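Local coordinates for protein Fc fragment of IgE receptor II (Bos taurus, PDB 6PWS) that binds mannose-type sugars through calcium in its C-type carbohydrate-recognition domain and, as CD23, probably also serves as a receptor for the Fc part of IgE, at residues E77-W80 with M81-P85. Numbering follows the deposited sequence.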
loop_
_atom_site.group_PDB
_atom_site.type_symbol
_atom_site.label_atom_id
_atom_site.label_comp_id
_atom_site.label_asym_id
_atom_site.label_seq_id
_atom_site.Cartn_x
_atom_site.Cartn_y
_atom_site.Cartn_z
ATOM N N GLU A 77 2.039 -7.748 14.505
ATOM C CA GLU A 77 2.205 -8.778 13.483
ATOM C C GLU A 77 1.624 -8.217 12.189
ATOM O O GLU A 77 0.410 -8.207 11.998
ATOM C CB GLU A 77 1.530 -10.082 13.898
ATOM C CG GLU A 77 2.217 -10.766 15.070
ATOM C CD GLU A 77 1.761 -12.198 15.322
ATOM O OE1 GLU A 77 0.904 -12.714 14.569
ATOM O OE2 GLU A 77 2.267 -12.811 16.286
ATOM N N PHE A 78 2.498 -7.732 11.314
ATOM C CA PHE A 78 2.048 -7.166 10.052
ATOM C C PHE A 78 1.826 -8.267 9.021
ATOM O O PHE A 78 2.542 -9.276 8.989
ATOM C CB PHE A 78 3.014 -6.077 9.563
ATOM C CG PHE A 78 2.900 -4.823 10.377
ATOM C CD1 PHE A 78 3.676 -4.636 11.512
ATOM C CD2 PHE A 78 1.926 -3.877 10.078
ATOM C CE1 PHE A 78 3.502 -3.522 12.302
ATOM C CE2 PHE A 78 1.749 -2.764 10.861
ATOM C CZ PHE A 78 2.539 -2.584 11.982
ATOM N N ILE A 79 0.802 -8.074 8.197
ATOM C CA ILE A 79 0.409 -9.018 7.154
ATOM C C ILE A 79 0.232 -8.228 5.862
ATOM O O ILE A 79 -0.445 -7.191 5.855
ATOM C CB ILE A 79 -0.920 -9.736 7.493
ATOM C CG1 ILE A 79 -0.886 -10.367 8.887
ATOM C CG2 ILE A 79 -1.247 -10.793 6.444
ATOM C CD1 ILE A 79 -2.203 -11.020 9.295
ATOM N N TRP A 80 0.813 -8.736 4.771
ATOM C CA TRP A 80 0.609 -8.171 3.446
ATOM C C TRP A 80 -0.683 -8.692 2.818
ATOM O O TRP A 80 -1.089 -9.843 3.021
ATOM C CB TRP A 80 1.751 -8.577 2.499
ATOM C CG TRP A 80 3.040 -7.849 2.714
ATOM C CD1 TRP A 80 4.226 -8.377 3.150
ATOM C CD2 TRP A 80 3.278 -6.459 2.469
ATOM N NE1 TRP A 80 5.184 -7.394 3.208
ATOM C CE2 TRP A 80 4.627 -6.205 2.797
ATOM C CE3 TRP A 80 2.476 -5.401 2.031
ATOM C CZ2 TRP A 80 5.186 -4.930 2.697
ATOM C CZ3 TRP A 80 3.034 -4.131 1.934
ATOM C CH2 TRP A 80 4.373 -3.906 2.265
ATOM N N MET A 81 -1.276 -7.866 1.948
ATOM C CA MET A 81 -2.406 -8.298 1.124
ATOM C C MET A 81 -2.076 -9.535 0.286
ATOM O O MET A 81 -2.954 -10.366 0.052
ATOM C CB MET A 81 -2.865 -7.144 0.217
ATOM C CG MET A 81 -4.210 -6.545 0.563
ATOM S SD MET A 81 -4.281 -5.822 2.204
ATOM C CE MET A 81 -6.061 -5.597 2.308
ATOM N N ASP A 82 -0.838 -9.668 -0.193
ATOM C CA ASP A 82 -0.460 -10.826 -1.001
ATOM C C ASP A 82 -0.037 -12.033 -0.170
ATOM O O ASP A 82 0.302 -13.085 -0.738
ATOM C CB ASP A 82 0.593 -10.461 -2.067
ATOM C CG ASP A 82 1.975 -10.151 -1.512
ATOM O OD1 ASP A 82 2.200 -10.228 -0.283
ATOM O OD2 ASP A 82 2.850 -9.814 -2.347
ATOM N N ASN A 83 -0.073 -11.907 1.158
ATOM C CA ASN A 83 0.254 -12.985 2.093
ATOM C C ASN A 83 1.704 -13.470 1.983
ATOM O O ASN A 83 2.032 -14.524 2.534
ATOM C CB ASN A 83 -0.722 -14.165 2.027
ATOM C CG ASN A 83 -2.082 -13.853 2.639
ATOM O OD1 ASN A 83 -2.180 -13.199 3.671
ATOM N ND2 ASN A 83 -3.114 -14.372 2.054
ATOM N N GLN A 84 2.586 -12.709 1.346
ATOM C CA GLN A 84 3.991 -13.082 1.226
ATOM C C GLN A 84 4.781 -12.575 2.427
ATOM O O GLN A 84 4.287 -11.794 3.250
ATOM C CB GLN A 84 4.546 -12.530 -0.083
ATOM C CG GLN A 84 4.006 -13.222 -1.309
ATOM C CD GLN A 84 4.536 -12.583 -2.578
ATOM O OE1 GLN A 84 5.570 -11.902 -2.577
ATOM N NE2 GLN A 84 3.829 -12.798 -3.674
ATOM N N PRO A 85 6.039 -13.001 2.564
ATOM C CA PRO A 85 6.796 -12.688 3.782
ATOM C C PRO A 85 7.112 -11.210 3.965
ATOM O O PRO A 85 7.062 -10.390 3.040
ATOM C CB PRO A 85 8.089 -13.496 3.611
ATOM C CG PRO A 85 7.687 -14.631 2.725
ATOM C CD PRO A 85 6.732 -14.025 1.750
HETATM O O HOH W 1 2.110 -11.391 4.855
#
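Ile79 and Trp80 end a short strand, and the chain then folds back on them through a type I beta turn, Trp80 to Asn83, with an Asx turn at Asp82. Ile79 lies alongside the Asn83 side chain, both pointing the same way, and its CG2, anti to the backbone N, puts Ile79 CG2 3.8 Å from Asn83 OD1. The Ile79 backbone pairs with Arg70 in the two-stranded antiparallel sheet of this C-type lectin domain.

Trp80 O accepts the turn's hydrogen bond from Asn83 N at 3.0 Å. Trp80 N gives a hydrogen bond to a water, which in turn donates to Gln84 O at 2.7 Å, bridging strand and returning chain. The indole is buried, and its pyrrole edge looks at main-chain oxygens: Trp80 CD1 lies 3.4 Å from Gln84 O, in the ring plane, and 3.5 Å from Pro85 O. Around the indole are Leu69, His48 and Trp114, tying the turn to the body of the domain.

Asp82 lies beside Trp80, its carboxylate plane turned 69° from the indole, and Asp82 OD1 comes within 3.3 Å of Trp80 CB. A chi1 of 70° sets CG between the backbone N and carbonyl carbon, and OD1 takes two hydrogen bonds, one from His48 NE2. The other closes the Asx turn: Gln84 N reaches Asp82 OD1 at 3.0 Å, from above the carboxylate plane.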